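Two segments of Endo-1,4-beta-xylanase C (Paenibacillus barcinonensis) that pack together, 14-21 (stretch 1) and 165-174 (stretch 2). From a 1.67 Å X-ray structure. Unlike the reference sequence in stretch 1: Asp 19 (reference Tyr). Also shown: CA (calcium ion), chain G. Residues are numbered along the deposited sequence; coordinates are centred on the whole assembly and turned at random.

Stretch 1, residues 14-21: ALFKADFE
Stretch 2 (165-174) YVDDVQITAT

How do the two backbones run? Residues 16-18 form a short strand antiparallel to the long strand that begins before Tyr 165; the axes lie 4.7 Å apart with 178° between their directions. Phe 16 pairs with Ile 171 (CA to CA 5.1 Å), Lys 17 with Gln 170 (4.5 Å) and Ala 18 with Val 169 (5.0 Å). Phi/psi values are extended for Phe 16 (-158/138), Lys 17 (-145/135) and Ala 18 (-134/114), and likewise for Val 169 (-79/129), Gln 170 (-141/141) and Ile 171 (-123/137). Asp 168 breaks the pattern at 53/50, as do Asp 19 (-116/-5) and Phe 20 (59/17).

Which backbone atoms join them? Phe 16 O accepts from Ile 171 N at 2.9 Å. Ile 171 O receives Leu 15 N at 2.8 Å, with Leu 15 at -93/-27, and only a weak bond from Phe 16 N at 3.5 Å. Ala 18 and Val 169 bond both ways: Ala 18 N to Val 169 O 2.8 Å, Val 169 N to Ala 18 O 3.0 Å. Between these pairs, CA-H...O contacts link Lys 17 CA to Val 169 O at 3.2 Å and Gln 170 CA to Phe 16 O at 3.4 Å.

What do the side chains bury? Phe 16, Ala 18, Val 169 and Ile 171 share one face of the sheet. Phe 16 (chi1 t, chi2 85°) meets Val 169 (t) at its ring edge, CE2 to CG1 3.9 Å, while its CB lies 4.0 Å from CD1 of Ile 171 (m, t). Small Ala 18 brings its CB within 4.2 Å of Val 169 CB. On the other face, Lys 17 (m, t, t, p) and Gln 170 (t, t, chi3 -68°) suit more open surroundings; Lys 17 CE approaches Gln 170 OE1 at 3.3 Å. Leu 15 (m, t) points toward the long strand, its CD1 4.3 Å from Ala 173 CB. The two stretches together bury 637 Å².

What ties the other end? A calcium ion binds Asp 19 O (2.4 Å), Glu 21 OE2 (2.4 Å), and both Asp 167 OD1 and OD2 (2.5 Å each), with further ligands elsewhere in the structure. Carboxylates suit this cation, and Asp 167 (t, chi2 9°) is bidentate. Water 1 binds calcium at 2.2 Å and donates to Asp 168 OD1 at 2.8 Å. Asp 19 (p), which differs from the reference, accepts Glu 21 N at OD1, 3.0 Å; Glu 21 is m, m, -58°.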

# COMPACT_ATOMS: atom_id res chain seq x y z
N ALA A 14 -18.16 4.42 1.74
CA ALA A 14 -17.29 4.39 0.47
C ALA A 14 -16.57 5.71 0.14
O ALA A 14 -17.08 6.53 -0.65
CB ALA A 14 -18.20 3.98 -0.67
N LEU A 15 -15.40 5.96 0.73
CA LEU A 15 -14.68 7.24 0.61
C LEU A 15 -13.64 7.25 -0.52
O LEU A 15 -13.27 8.29 -1.07
CB LEU A 15 -14.02 7.56 1.97
CG LEU A 15 -14.96 7.37 3.17
CD1 LEU A 15 -14.30 7.83 4.47
CD2 LEU A 15 -16.23 8.12 2.97
N PHE A 16 -13.12 6.06 -0.83
CA PHE A 16 -12.08 5.89 -1.80
C PHE A 16 -12.18 4.43 -2.24
O PHE A 16 -12.39 3.55 -1.41
CB PHE A 16 -10.71 6.15 -1.16
CG PHE A 16 -9.53 5.86 -2.05
CD1 PHE A 16 -9.12 6.83 -2.93
CD2 PHE A 16 -8.83 4.68 -1.97
CE1 PHE A 16 -8.00 6.62 -3.77
CE2 PHE A 16 -7.72 4.45 -2.80
CZ PHE A 16 -7.32 5.43 -3.67
N LYS A 17 -12.05 4.20 -3.57
CA LYS A 17 -12.07 2.83 -4.12
C LYS A 17 -11.10 2.76 -5.32
O LYS A 17 -11.07 3.68 -6.14
CB LYS A 17 -13.46 2.44 -4.58
CG LYS A 17 -14.45 2.01 -3.50
CD LYS A 17 -15.50 1.05 -4.14
CE LYS A 17 -16.78 0.99 -3.36
NZ LYS A 17 -17.65 2.18 -3.62
N ALA A 18 -10.28 1.70 -5.40
CA ALA A 18 -9.49 1.43 -6.54
C ALA A 18 -9.53 -0.05 -6.99
O ALA A 18 -9.09 -0.92 -6.26
CB ALA A 18 -8.01 1.86 -6.33
N ASP A 19 -10.11 -0.28 -8.18
CA ASP A 19 -10.22 -1.64 -8.69
C ASP A 19 -9.40 -1.81 -9.96
O ASP A 19 -9.26 -2.92 -10.44
CB ASP A 19 -11.69 -2.07 -8.88
CG ASP A 19 -12.42 -1.21 -9.94
OD1 ASP A 19 -11.78 -0.59 -10.82
OD2 ASP A 19 -13.64 -1.14 -9.90
N PHE A 20 -8.81 -0.71 -10.47
CA PHE A 20 -7.93 -0.71 -11.62
C PHE A 20 -8.50 -1.24 -12.93
O PHE A 20 -7.77 -1.40 -13.89
CB PHE A 20 -6.61 -1.48 -11.31
CG PHE A 20 -5.96 -0.94 -10.09
CD1 PHE A 20 -5.27 0.29 -10.17
CD2 PHE A 20 -6.03 -1.59 -8.93
CE1 PHE A 20 -4.71 0.85 -9.03
CE2 PHE A 20 -5.44 -1.06 -7.73
CZ PHE A 20 -4.79 0.15 -7.81
N GLU A 21 -9.81 -1.33 -13.00
CA GLU A 21 -10.46 -1.99 -14.16
C GLU A 21 -10.49 -1.09 -15.36
O GLU A 21 -10.60 -1.60 -16.52
CB GLU A 21 -11.83 -2.48 -13.76
CG GLU A 21 -11.84 -3.67 -12.80
CD GLU A 21 -10.95 -4.84 -13.23
OE1 GLU A 21 -11.16 -5.40 -14.34
OE2 GLU A 21 -10.03 -5.25 -12.47
N TYR A 165 1.21 -7.89 -6.28
CA TYR A 165 -0.00 -7.26 -6.82
C TYR A 165 -0.86 -6.76 -5.69
O TYR A 165 -0.93 -7.39 -4.65
CB TYR A 165 -0.85 -8.29 -7.62
CG TYR A 165 -0.04 -8.96 -8.74
CD1 TYR A 165 0.78 -10.06 -8.46
CD2 TYR A 165 -0.05 -8.42 -10.02
CE1 TYR A 165 1.54 -10.68 -9.50
CE2 TYR A 165 0.70 -8.99 -11.06
CZ TYR A 165 1.48 -10.14 -10.77
OH TYR A 165 2.23 -10.71 -11.77
N VAL A 166 -1.51 -5.61 -5.90
CA VAL A 166 -2.63 -5.21 -5.04
C VAL A 166 -3.88 -4.88 -5.87
O VAL A 166 -3.74 -4.54 -7.05
CB VAL A 166 -2.35 -3.96 -4.14
CG1 VAL A 166 -1.16 -4.23 -3.21
CG2 VAL A 166 -2.10 -2.71 -4.95
N ASP A 167 -5.04 -5.03 -5.28
CA ASP A 167 -6.33 -4.79 -5.94
C ASP A 167 -7.42 -4.49 -4.92
O ASP A 167 -7.27 -4.73 -3.72
CB ASP A 167 -6.72 -6.04 -6.78
CG ASP A 167 -7.65 -5.75 -7.92
OD1 ASP A 167 -7.94 -4.56 -8.27
OD2 ASP A 167 -8.08 -6.76 -8.53
N ASP A 168 -8.53 -3.92 -5.40
CA ASP A 168 -9.75 -3.72 -4.59
C ASP A 168 -9.46 -2.95 -3.26
O ASP A 168 -9.85 -3.40 -2.17
CB ASP A 168 -10.48 -5.04 -4.33
CG ASP A 168 -11.17 -5.58 -5.59
OD1 ASP A 168 -11.46 -4.80 -6.56
OD2 ASP A 168 -11.41 -6.82 -5.64
N VAL A 169 -8.76 -1.84 -3.40
CA VAL A 169 -8.42 -0.97 -2.27
C VAL A 169 -9.67 -0.14 -1.98
O VAL A 169 -10.28 0.43 -2.90
CB VAL A 169 -7.29 0.01 -2.63
CG1 VAL A 169 -6.98 0.85 -1.41
CG2 VAL A 169 -6.04 -0.74 -3.06
N GLN A 170 -10.07 -0.12 -0.72
CA GLN A 170 -11.25 0.59 -0.32
C GLN A 170 -11.03 1.26 1.01
O GLN A 170 -10.42 0.70 1.91
CB GLN A 170 -12.42 -0.38 -0.27
CG GLN A 170 -13.78 0.26 -0.04
CD GLN A 170 -14.93 -0.73 -0.29
OE1 GLN A 170 -15.16 -1.12 -1.41
NE2 GLN A 170 -15.65 -1.12 0.77
N ILE A 171 -11.56 2.50 1.15
CA ILE A 171 -11.63 3.13 2.45
C ILE A 171 -13.11 3.50 2.76
O ILE A 171 -13.80 3.98 1.90
CB ILE A 171 -10.83 4.45 2.51
CG1 ILE A 171 -9.35 4.17 2.13
CG2 ILE A 171 -10.92 5.06 3.87
CD1 ILE A 171 -8.41 5.38 2.08
N THR A 172 -13.57 3.27 3.96
CA THR A 172 -14.93 3.48 4.28
C THR A 172 -15.07 4.18 5.61
O THR A 172 -14.24 4.09 6.45
CB THR A 172 -15.71 2.14 4.25
OG1 THR A 172 -15.05 1.21 5.07
CG2 THR A 172 -15.78 1.57 2.81
N ALA A 173 -16.17 4.92 5.73
CA ALA A 173 -16.57 5.56 6.97
C ALA A 173 -16.98 4.60 8.06
O ALA A 173 -17.41 3.48 7.76
CB ALA A 173 -17.76 6.50 6.66
N THR A 174 -16.86 5.05 9.30
CA THR A 174 -17.16 4.26 10.49
C THR A 174 -18.09 5.06 11.43
O THR A 174 -18.31 6.29 11.18
CB THR A 174 -15.92 3.93 11.34
OG1 THR A 174 -15.38 5.13 11.92
CG2 THR A 174 -14.86 3.24 10.50
CA CA G . -9.19 -5.30 -10.27
O HOH W 1 -11.13 -5.48 -9.24